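Ent-copalyl diphosphate synthase (Streptomyces platensis, PDB 5BP8) belongs to the terpene cyclases related to squalene-hopene cyclase, proteins built almost entirely of alpha-helices and the loops between them. Local coordinates at residues P23-T34 against R248-I259; D33-W43 against S220-A230. All blocks are in the same frame, centred on the assembly; numbering follows the deposited sequence.

Contact 1 of 2, residues P23-T34 against R248-I259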
loop_
_atom_site.group_PDB
_atom_site.type_symbol
_atom_site.label_atom_id
_atom_site.label_comp_id
_atom_site.label_asym_id
_atom_site.label_seq_id
_atom_site.Cartn_x
_atom_site.Cartn_y
_atom_site.Cartn_z
ATOM N N PRO A 23 -3.112 -10.503 -14.299
ATOM C CA PRO A 23 -4.030 -9.381 -14.438
ATOM C C PRO A 23 -4.486 -8.785 -13.096
ATOM O O PRO A 23 -5.207 -7.769 -13.076
ATOM C CB PRO A 23 -5.207 -9.991 -15.190
ATOM C CG PRO A 23 -5.249 -11.397 -14.713
ATOM C CD PRO A 23 -3.789 -11.794 -14.556
ATOM N N TRP A 24 -4.088 -9.401 -11.996
ATOM C CA TRP A 24 -4.421 -8.865 -10.668
ATOM C C TRP A 24 -3.327 -7.943 -10.118
ATOM O O TRP A 24 -3.604 -7.037 -9.353
ATOM C CB TRP A 24 -4.585 -10.000 -9.679
ATOM C CG TRP A 24 -5.724 -10.961 -9.949
ATOM C CD1 TRP A 24 -5.764 -11.983 -10.875
ATOM C CD2 TRP A 24 -6.986 -10.976 -9.284
ATOM N NE1 TRP A 24 -6.978 -12.648 -10.792
ATOM C CE2 TRP A 24 -7.740 -12.051 -9.814
ATOM C CE3 TRP A 24 -7.536 -10.215 -8.252
ATOM C CZ2 TRP A 24 -9.016 -12.355 -9.358
ATOM C CZ3 TRP A 24 -8.774 -10.514 -7.799
ATOM C CH2 TRP A 24 -9.517 -11.586 -8.336
ATOM N N GLY A 25 -2.075 -8.240 -10.439
ATOM C CA GLY A 25 -0.952 -7.707 -9.700
ATOM C C GLY A 25 -0.793 -8.519 -8.424
ATOM O O GLY A 25 -1.731 -9.217 -8.003
ATOM N N LEU A 26 0.387 -8.465 -7.823
ATOM C CA LEU A 26 0.675 -9.278 -6.637
ATOM C C LEU A 26 0.857 -8.415 -5.393
ATOM O O LEU A 26 1.788 -7.584 -5.299
ATOM C CB LEU A 26 1.896 -10.182 -6.853
ATOM C CG LEU A 26 2.357 -11.029 -5.666
ATOM C CD1 LEU A 26 1.246 -11.943 -5.159
ATOM C CD2 LEU A 26 3.594 -11.855 -6.066
ATOM N N VAL A 27 -0.063 -8.602 -4.450
ATOM C CA VAL A 27 0.015 -8.010 -3.114
ATOM C C VAL A 27 -0.033 -9.146 -2.127
ATOM O O VAL A 27 -0.978 -9.958 -2.175
ATOM C CB VAL A 27 -1.121 -6.984 -2.827
ATOM C CG1 VAL A 27 -1.000 -6.460 -1.383
ATOM C CG2 VAL A 27 -1.061 -5.803 -3.792
ATOM N N ALA A 28 0.953 -9.220 -1.234
ATOM C CA ALA A 28 1.009 -10.318 -0.253
ATOM C C ALA A 28 -0.121 -10.167 0.755
ATOM O O ALA A 28 -0.568 -9.049 1.026
ATOM C CB ALA A 28 2.340 -10.315 0.479
ATOM N N PRO A 29 -0.581 -11.286 1.328
ATOM C CA PRO A 29 -1.575 -11.138 2.396
ATOM C C PRO A 29 -1.056 -10.356 3.571
ATOM O O PRO A 29 0.158 -10.260 3.788
ATOM C CB PRO A 29 -1.878 -12.589 2.831
ATOM C CG PRO A 29 -1.374 -13.466 1.722
ATOM C CD PRO A 29 -0.360 -12.686 0.930
ATOM N N SER A 30 -1.976 -9.754 4.307
ATOM C CA SER A 30 -1.647 -9.219 5.604
ATOM C C SER A 30 -2.751 -9.516 6.592
ATOM O O SER A 30 -3.794 -10.100 6.256
ATOM C CB SER A 30 -1.344 -7.705 5.549
ATOM O OG SER A 30 -2.487 -6.976 5.150
ATOM N N VAL A 31 -2.499 -9.137 7.837
ATOM C CA VAL A 31 -3.408 -9.481 8.925
ATOM C C VAL A 31 -4.755 -8.776 8.800
ATOM O O VAL A 31 -5.793 -9.388 9.016
ATOM C CB VAL A 31 -2.742 -9.130 10.271
ATOM C CG1 VAL A 31 -3.735 -9.182 11.418
ATOM C CG2 VAL A 31 -1.551 -10.060 10.520
ATOM N N TYR A 32 -4.763 -7.494 8.451
ATOM C CA TYR A 32 -6.032 -6.730 8.568
ATOM C C TYR A 32 -7.220 -7.376 7.840
ATOM O O TYR A 32 -8.249 -7.669 8.468
ATOM C CB TYR A 32 -5.886 -5.253 8.115
ATOM C CG TYR A 32 -7.217 -4.558 8.181
ATOM C CD1 TYR A 32 -7.668 -3.992 9.365
ATOM C CD2 TYR A 32 -8.076 -4.538 7.090
ATOM C CE1 TYR A 32 -8.906 -3.415 9.456
ATOM C CE2 TYR A 32 -9.342 -3.959 7.178
ATOM C CZ TYR A 32 -9.754 -3.396 8.375
ATOM O OH TYR A 32 -11.004 -2.793 8.505
ATOM N N ASP A 33 -7.099 -7.623 6.522
ATOM C CA ASP A 33 -8.250 -8.138 5.784
ATOM C C ASP A 33 -8.458 -9.617 6.082
ATOM O O ASP A 33 -9.572 -10.115 5.997
ATOM C CB ASP A 33 -8.160 -7.957 4.253
ATOM C CG ASP A 33 -8.902 -6.718 3.750
ATOM O OD1 ASP A 33 -8.720 -5.621 4.315
ATOM O OD2 ASP A 33 -9.623 -6.813 2.743
ATOM N N THR A 34 -7.397 -10.342 6.376
ATOM C CA THR A 34 -7.555 -11.740 6.719
ATOM C C THR A 34 -8.482 -11.863 7.934
ATOM O O THR A 34 -9.427 -12.710 7.953
ATOM C CB THR A 34 -6.167 -12.386 6.981
ATOM O OG1 THR A 34 -5.374 -12.327 5.791
ATOM C CG2 THR A 34 -6.321 -13.806 7.400
ATOM N N ARG A 248 -5.821 -17.863 -4.072
ATOM C CA ARG A 248 -4.521 -17.526 -4.565
ATOM C C ARG A 248 -3.458 -17.727 -3.490
ATOM O O ARG A 248 -2.338 -18.138 -3.794
ATOM C CB ARG A 248 -4.502 -16.079 -5.061
ATOM C CG ARG A 248 -3.182 -15.685 -5.681
ATOM C CD ARG A 248 -3.272 -14.338 -6.357
ATOM N NE ARG A 248 -2.041 -14.038 -7.082
ATOM C CZ ARG A 248 -1.745 -12.841 -7.570
ATOM N NH1 ARG A 248 -2.562 -11.802 -7.378
ATOM N NH2 ARG A 248 -0.612 -12.673 -8.231
ATOM N N PHE A 249 -3.816 -17.476 -2.232
ATOM C CA PHE A 249 -2.852 -17.548 -1.130
ATOM C C PHE A 249 -3.094 -18.657 -0.136
ATOM O O PHE A 249 -2.414 -18.724 0.891
ATOM C CB PHE A 249 -2.831 -16.202 -0.393
ATOM C CG PHE A 249 -2.515 -15.060 -1.303
ATOM C CD1 PHE A 249 -1.217 -14.884 -1.765
ATOM C CD2 PHE A 249 -3.527 -14.240 -1.789
ATOM C CE1 PHE A 249 -0.904 -13.846 -2.627
ATOM C CE2 PHE A 249 -3.223 -13.198 -2.658
ATOM C CZ PHE A 249 -1.902 -13.015 -3.079
ATOM N N GLY A 250 -4.053 -19.513 -0.420
ATOM C CA GLY A 250 -4.438 -20.590 0.497
ATOM C C GLY A 250 -5.157 -20.146 1.764
ATOM O O GLY A 250 -5.018 -20.797 2.813
ATOM N N GLY A 251 -5.944 -19.070 1.672
ATOM C CA GLY A 251 -6.795 -18.611 2.791
ATOM C C GLY A 251 -6.630 -17.126 3.131
ATOM O O GLY A 251 -7.592 -16.359 3.048
ATOM N N PRO A 252 -5.425 -16.728 3.564
ATOM C CA PRO A 252 -5.163 -15.316 3.867
ATOM C C PRO A 252 -5.281 -14.425 2.632
ATOM O O PRO A 252 -5.173 -14.922 1.488
ATOM C CB PRO A 252 -3.731 -15.326 4.418
ATOM C CG PRO A 252 -3.443 -16.741 4.789
ATOM C CD PRO A 252 -4.267 -17.585 3.872
ATOM N N VAL A 253 -5.523 -13.131 2.854
ATOM C CA VAL A 253 -5.810 -12.204 1.758
ATOM C C VAL A 253 -5.080 -10.874 1.987
ATOM O O VAL A 253 -4.825 -10.498 3.142
ATOM C CB VAL A 253 -7.318 -11.973 1.618
ATOM C CG1 VAL A 253 -8.030 -13.273 1.219
ATOM C CG2 VAL A 253 -7.914 -11.433 2.907
ATOM N N PRO A 254 -4.751 -10.174 0.895
ATOM C CA PRO A 254 -4.254 -8.808 0.966
ATOM C C PRO A 254 -5.415 -7.833 1.231
ATOM O O PRO A 254 -6.586 -8.201 1.095
ATOM C CB PRO A 254 -3.718 -8.580 -0.428
ATOM C CG PRO A 254 -4.658 -9.363 -1.295
ATOM C CD PRO A 254 -4.870 -10.624 -0.507
ATOM N N SER A 255 -5.093 -6.588 1.548
ATOM C CA SER A 255 -6.111 -5.559 1.809
ATOM C C SER A 255 -6.538 -4.789 0.546
ATOM O O SER A 255 -7.529 -4.052 0.555
ATOM C CB SER A 255 -5.603 -4.583 2.875
ATOM O OG SER A 255 -4.550 -3.755 2.378
ATOM N N ILE A 256 -5.757 -4.948 -0.523
ATOM C CA ILE A 256 -6.023 -4.299 -1.793
ATOM C C ILE A 256 -5.650 -5.254 -2.910
ATOM O O ILE A 256 -4.530 -5.793 -2.928
ATOM C CB ILE A 256 -5.295 -2.926 -1.912
ATOM C CG1 ILE A 256 -5.650 -2.242 -3.233
ATOM C CG2 ILE A 256 -3.805 -3.063 -1.723
ATOM C CD1 ILE A 256 -5.185 -0.797 -3.307
ATOM N N THR A 257 -6.634 -5.553 -3.761
ATOM C CA THR A 257 -6.429 -6.399 -4.939
ATOM C C THR A 257 -7.638 -6.257 -5.846
ATOM O O THR A 257 -8.760 -6.229 -5.368
ATOM C CB THR A 257 -6.160 -7.867 -4.579
ATOM O OG1 THR A 257 -5.806 -8.604 -5.764
ATOM C CG2 THR A 257 -7.365 -8.509 -3.872
ATOM N N PRO A 258 -7.415 -6.091 -7.162
ATOM C CA PRO A 258 -6.161 -5.956 -7.880
ATOM C C PRO A 258 -5.489 -4.603 -7.664
ATOM O O PRO A 258 -6.111 -3.654 -7.135
ATOM C CB PRO A 258 -6.569 -6.060 -9.377
ATOM C CG PRO A 258 -8.038 -6.104 -9.417
ATOM C CD PRO A 258 -8.605 -5.979 -8.039
ATOM N N ILE A 259 -4.244 -4.537 -8.102
ATOM C CA ILE A 259 -3.459 -3.301 -8.185
ATOM C C ILE A 259 -2.841 -3.143 -9.594
ATOM O O ILE A 259 -1.786 -2.536 -9.772
ATOM C CB ILE A 259 -2.336 -3.266 -7.136
ATOM C CG1 ILE A 259 -1.374 -4.458 -7.266
ATOM C CG2 ILE A 259 -2.909 -3.162 -5.738
ATOM C CD1 ILE A 259 -0.041 -4.180 -6.624
HETATM O O HOH W 1 -3.347 -7.650 -6.189
HETATM O O HOH W 2 -2.207 -6.527 2.317
HETATM O O HOH W 3 -4.976 -7.825 4.669
HETATM O O HOH W 4 -9.352 -3.695 2.594
#
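Trp24 to Thr34 meet Arg248 to Ile259 in a partly buried contact made mostly of loops: the chain entering helix 31-40 is laid against the connection from helix 237-249 to helix 260-274. The two chains pass in opposite directions, Trp24 beside Pro258 and Thr34 beside Pro252. At the first end Ile259 N donates to Trp24 O (2.9 Å), just past the cis peptide before Pro258, and the Trp24 ring presents its edge, at CE3, to Thr257 OG1 (3.4 Å). Arg248 reaches over with an extended chain, its CG anti to the backbone N (chi1 -176°), and NH1 binds Gly25 O at 2.8 Å, the oxygen lying almost in the guanidinium plane; NH2 is salt-bridged to Asp22. Leu26 CD1 rests over a face of that guanidinium and also meets the Phe249 ring at its edge. Pro29 covers a face of the same ring in a CH-pi contact, CD 3.9 Å from the centroid and 24° off the normal, while CG of Arg248 lies over the opposite face. Val27 fills the middle with its two methyls: CG1 packs on Pro254 CB (3.6 Å), and CG2 is pressed against Ile259 CD1 at a tight 3.4 Å. At the far end two bonds run in opposite senses. Val253 N donates to Thr34 OG1 (3.0 Å) in a nearly straight bond of 172°, and Ser30 N reaches Val253 O (3.2 Å) from above its carbonyl plane. Thr34 OG1 donates its own hydrogen bond to Ser30 O, which fixes the hydroxyl. Asp499 and Asp497, between the short strands 495-496 and 500-501, take hydrogen bonds from Ser30 OG and Ser255 OG. Helix 504-518 touches Leu26, helix 47-57 lies against Thr34 and Pro252, and Val245 of helix 237-249 meets Trp24, Val253 and Pro254.

Contact 2 of 2, residues D33-W43 against S220-A230; sequences DTARLVSLAPW and SPAATAAWLGA
Asp33 to Trp43 and Ser220 to Ala230 form a buried helix pair within a predominantly helical fold: helices 33-40 and 221-228 run nearly parallel, 16° between their directions, with axes 9.0 Å apart at closest approach. Asp33 comes first and meets the start of the second helix. Its OD2 accepts from Ala222 N (2.8 Å), the donor standing above the carboxylate plane, while the adjoining Pro221 ring crosses the side chain at about a right angle. A carboxylate here would probably be stabilised by the positive end of helix 221-228. Water 4 donates to Asp33 OD1 and accepts from Ser220 OG, the N-cap hydroxyl that itself takes Ala223 N in a straight capping bond. One turn on, Arg36 uses only the base of its side chain, CB lying 3.5 Å from Ala222 CB; bends at chi2 and chi3 lead the guanidinium off to a salt bridge with Glu80. Leu37 CD2 packs against Ala225 CB (3.8 Å) and also touches Pro221 O. Leu40 follows on the same side, its CB on Ala225 CB (4.0 Å) and CD1 reaching the carbonyl oxygen of Ala222. Ala41, where the helix ends, adds its own methyl to Ala225, whose CB is thus met by three residues of the first helix and its end. These small alanines let the two backbones lie close, Arg36 and Ala222 being 5.6 Å apart at their CA atoms. Past Pro42 the chain brings Trp43 beside the end of helix 221-228, CZ2 loosely against Leu228 CD1. With CG between its backbone N and carbonyl carbon (chi1 58°), the indole turns its NE1 to water 5, which accepts in the ring plane at 2.7 Å and lies beside Gly229 O.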
loop_
_atom_site.group_PDB
_atom_site.type_symbol
_atom_site.label_atom_id
_atom_site.label_comp_id
_atom_site.label_asym_id
_atom_site.label_seq_id
_atom_site.Cartn_x
_atom_site.Cartn_y
_atom_site.Cartn_z
ATOM N N ASP A 33 -7.099 -7.623 6.522
ATOM C CA ASP A 33 -8.250 -8.138 5.784
ATOM C C ASP A 33 -8.458 -9.617 6.082
ATOM O O ASP A 33 -9.572 -10.115 5.997
ATOM C CB ASP A 33 -8.160 -7.957 4.253
ATOM C CG ASP A 33 -8.902 -6.718 3.750
ATOM O OD1 ASP A 33 -8.720 -5.621 4.315
ATOM O OD2 ASP A 33 -9.623 -6.813 2.743
ATOM N N THR A 34 -7.397 -10.342 6.376
ATOM C CA THR A 34 -7.555 -11.740 6.719
ATOM C C THR A 34 -8.482 -11.863 7.934
ATOM O O THR A 34 -9.427 -12.710 7.953
ATOM C CB THR A 34 -6.167 -12.386 6.981
ATOM O OG1 THR A 34 -5.374 -12.327 5.791
ATOM C CG2 THR A 34 -6.321 -13.806 7.400
ATOM N N ALA A 35 -8.232 -11.023 8.941
ATOM C CA ALA A 35 -9.099 -10.956 10.110
ATOM C C ALA A 35 -10.521 -10.462 9.759
ATOM O O ALA A 35 -11.524 -11.018 10.254
ATOM C CB ALA A 35 -8.478 -10.083 11.182
ATOM N N ARG A 36 -10.621 -9.440 8.907
ATOM C CA ARG A 36 -11.936 -8.981 8.479
ATOM C C ARG A 36 -12.756 -10.136 7.859
ATOM O O ARG A 36 -13.966 -10.236 8.133
ATOM C CB ARG A 36 -11.879 -7.791 7.526
ATOM C CG ARG A 36 -11.425 -6.455 8.140
ATOM C CD ARG A 36 -12.292 -5.947 9.300
ATOM N NE ARG A 36 -11.923 -6.642 10.526
ATOM C CZ ARG A 36 -12.769 -7.098 11.438
ATOM N NH1 ARG A 36 -12.288 -7.816 12.460
ATOM N NH2 ARG A 36 -14.071 -6.825 11.376
ATOM N N LEU A 37 -12.129 -10.990 7.039
ATOM C CA LEU A 37 -12.869 -12.099 6.453
ATOM C C LEU A 37 -13.302 -13.121 7.465
ATOM O O LEU A 37 -14.395 -13.716 7.331
ATOM C CB LEU A 37 -12.099 -12.734 5.288
ATOM C CG LEU A 37 -11.900 -11.844 4.051
ATOM C CD1 LEU A 37 -11.318 -12.661 2.909
ATOM C CD2 LEU A 37 -13.186 -11.167 3.629
ATOM N N VAL A 38 -12.452 -13.381 8.467
ATOM C CA VAL A 38 -12.823 -14.256 9.573
ATOM C C VAL A 38 -14.066 -13.710 10.264
ATOM O O VAL A 38 -15.006 -14.462 10.605
ATOM C CB VAL A 38 -11.670 -14.413 10.595
ATOM C CG1 VAL A 38 -12.160 -15.063 11.867
ATOM C CG2 VAL A 38 -10.538 -15.232 9.998
ATOM N N SER A 39 -14.086 -12.408 10.494
ATOM C CA SER A 39 -15.208 -11.804 11.213
ATOM C C SER A 39 -16.480 -11.725 10.363
ATOM O O SER A 39 -17.589 -12.035 10.839
ATOM C CB SER A 39 -14.824 -10.407 11.676
ATOM O OG SER A 39 -15.780 -9.917 12.598
ATOM N N LEU A 40 -16.326 -11.312 9.110
ATOM C CA LEU A 40 -17.471 -10.981 8.250
ATOM C C LEU A 40 -17.915 -12.073 7.299
ATOM O O LEU A 40 -19.062 -12.031 6.856
ATOM C CB LEU A 40 -17.163 -9.737 7.408
ATOM C CG LEU A 40 -16.822 -8.483 8.208
ATOM C CD1 LEU A 40 -16.391 -7.362 7.279
ATOM C CD2 LEU A 40 -17.946 -8.031 9.137
ATOM N N ALA A 41 -17.031 -13.019 6.970
ATOM C CA ALA A 41 -17.309 -14.011 5.933
ATOM C C ALA A 41 -16.893 -15.433 6.327
ATOM O O ALA A 41 -16.071 -16.048 5.675
ATOM C CB ALA A 41 -16.672 -13.583 4.612
ATOM N N PRO A 42 -17.448 -15.945 7.433
ATOM C CA PRO A 42 -17.101 -17.297 7.878
ATOM C C PRO A 42 -17.584 -18.366 6.879
ATOM O O PRO A 42 -17.079 -19.484 6.908
ATOM C CB PRO A 42 -17.828 -17.420 9.228
ATOM C CG PRO A 42 -18.955 -16.449 9.130
ATOM C CD PRO A 42 -18.454 -15.324 8.297
ATOM N N TRP A 43 -18.505 -17.998 5.995
ATOM C CA TRP A 43 -19.008 -18.889 4.902
ATOM C C TRP A 43 -17.952 -19.197 3.833
ATOM O O TRP A 43 -18.025 -20.192 3.117
ATOM C CB TRP A 43 -20.264 -18.262 4.237
ATOM C CG TRP A 43 -20.006 -16.899 3.659
ATOM C CD1 TRP A 43 -20.269 -15.722 4.256
ATOM C CD2 TRP A 43 -19.407 -16.585 2.394
ATOM N NE1 TRP A 43 -19.864 -14.686 3.462
ATOM C CE2 TRP A 43 -19.306 -15.191 2.321
ATOM C CE3 TRP A 43 -18.915 -17.347 1.334
ATOM C CZ2 TRP A 43 -18.784 -14.531 1.209
ATOM C CZ3 TRP A 43 -18.371 -16.691 0.231
ATOM C CH2 TRP A 43 -18.310 -15.298 0.180
ATOM N N SER A 220 -11.286 -4.178 -2.329
ATOM C CA SER A 220 -11.058 -4.613 -0.961
ATOM C C SER A 220 -11.810 -5.894 -0.687
ATOM O O SER A 220 -13.047 -5.907 -0.783
ATOM C CB SER A 220 -11.618 -3.590 0.023
ATOM O OG SER A 220 -11.622 -4.126 1.343
ATOM N N PRO A 221 -11.109 -6.946 -0.272
ATOM C CA PRO A 221 -11.885 -8.127 0.141
ATOM C C PRO A 221 -12.822 -7.839 1.319
ATOM O O PRO A 221 -13.978 -8.300 1.328
ATOM C CB PRO A 221 -10.790 -9.131 0.520
ATOM C CG PRO A 221 -9.655 -8.743 -0.324
ATOM C CD PRO A 221 -9.666 -7.243 -0.335
ATOM N N ALA A 222 -12.351 -7.107 2.327
ATOM C CA ALA A 222 -13.195 -6.788 3.484
ATOM C C ALA A 222 -14.463 -5.987 3.081
ATOM O O ALA A 222 -15.555 -6.287 3.537
ATOM C CB ALA A 222 -12.400 -5.998 4.532
ATOM N N ALA A 223 -14.287 -4.954 2.262
ATOM C CA ALA A 223 -15.424 -4.113 1.849
ATOM C C ALA A 223 -16.428 -4.960 1.066
ATOM O O ALA A 223 -17.648 -4.776 1.192
ATOM C CB ALA A 223 -14.941 -2.935 1.008
ATOM N N THR A 224 -15.905 -5.880 0.243
ATOM C CA THR A 224 -16.737 -6.765 -0.557
ATOM C C THR A 224 -17.545 -7.685 0.337
ATOM O O THR A 224 -18.742 -7.916 0.086
ATOM C CB THR A 224 -15.914 -7.587 -1.582
ATOM O OG1 THR A 224 -15.092 -6.710 -2.387
ATOM C CG2 THR A 224 -16.825 -8.385 -2.497
ATOM N N ALA A 225 -16.921 -8.200 1.391
ATOM C CA ALA A 225 -17.626 -9.034 2.357
ATOM C C ALA A 225 -18.760 -8.246 3.030
ATOM O O ALA A 225 -19.835 -8.780 3.267
ATOM C CB ALA A 225 -16.651 -9.573 3.400
ATOM N N ALA A 226 -18.493 -6.997 3.383
ATOM C CA ALA A 226 -19.496 -6.157 4.060
ATOM C C ALA A 226 -20.672 -5.890 3.118
ATOM O O ALA A 226 -21.850 -5.937 3.517
ATOM C CB ALA A 226 -18.853 -4.846 4.522
ATOM N N TRP A 227 -20.361 -5.654 1.859
ATOM C CA TRP A 227 -21.369 -5.341 0.844
ATOM C C TRP A 227 -22.265 -6.555 0.590
ATOM O O TRP A 227 -23.489 -6.418 0.531
ATOM C CB TRP A 227 -20.681 -4.891 -0.453
ATOM C CG TRP A 227 -21.603 -4.318 -1.506
ATOM C CD1 TRP A 227 -21.861 -2.990 -1.753
ATOM C CD2 TRP A 227 -22.375 -5.060 -2.464
ATOM N NE1 TRP A 227 -22.744 -2.871 -2.805
ATOM C CE2 TRP A 227 -23.105 -4.120 -3.235
ATOM C CE3 TRP A 227 -22.562 -6.429 -2.707
ATOM C CZ2 TRP A 227 -23.974 -4.504 -4.273
ATOM C CZ3 TRP A 227 -23.442 -6.821 -3.746
ATOM C CH2 TRP A 227 -24.135 -5.847 -4.506
ATOM N N LEU A 228 -21.664 -7.730 0.482
ATOM C CA LEU A 228 -22.410 -8.973 0.228
ATOM C C LEU A 228 -23.304 -9.390 1.382
ATOM O O LEU A 228 -24.301 -10.063 1.168
ATOM C CB LEU A 228 -21.425 -10.127 -0.015
ATOM C CG LEU A 228 -20.706 -10.090 -1.363
ATOM C CD1 LEU A 228 -19.507 -11.028 -1.381
ATOM C CD2 LEU A 228 -21.620 -10.390 -2.553
ATOM N N GLY A 229 -22.918 -9.056 2.598
ATOM C CA GLY A 229 -23.694 -9.393 3.756
ATOM C C GLY A 229 -23.478 -10.815 4.262
ATOM O O GLY A 229 -22.602 -11.555 3.786
ATOM N N ALA A 230 -24.300 -11.184 5.228
ATOM C CA ALA A 230 -24.076 -12.369 6.024
ATOM C C ALA A 230 -24.368 -13.652 5.261
ATOM O O ALA A 230 -23.712 -14.672 5.515
ATOM C CB ALA A 230 -24.881 -12.302 7.304
HETATM O O HOH W 4 -9.352 -3.695 2.594
HETATM O O HOH W 5 -19.893 -11.972 3.780
#

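Both contacts use helix 31-40, contact 1 through its entry and first turn, contact 2 from Asp33 onward, and contact 2 is nested inside the loop that contact 1 closes. Their centres are about 13 Å apart, and they touch where Val253 CG2 meets Leu37 CD1 (3.6 Å). Contact 1 lies nearer the centre of the chain yet is only partly buried: it joins loops through backbone bonds, prolines and a reaching arginine. Contact 2, farther out but more fully buried, is mainly alanine and leucine between helices, with a single direct hydrogen bond. Asp33 and water 4 belong to both.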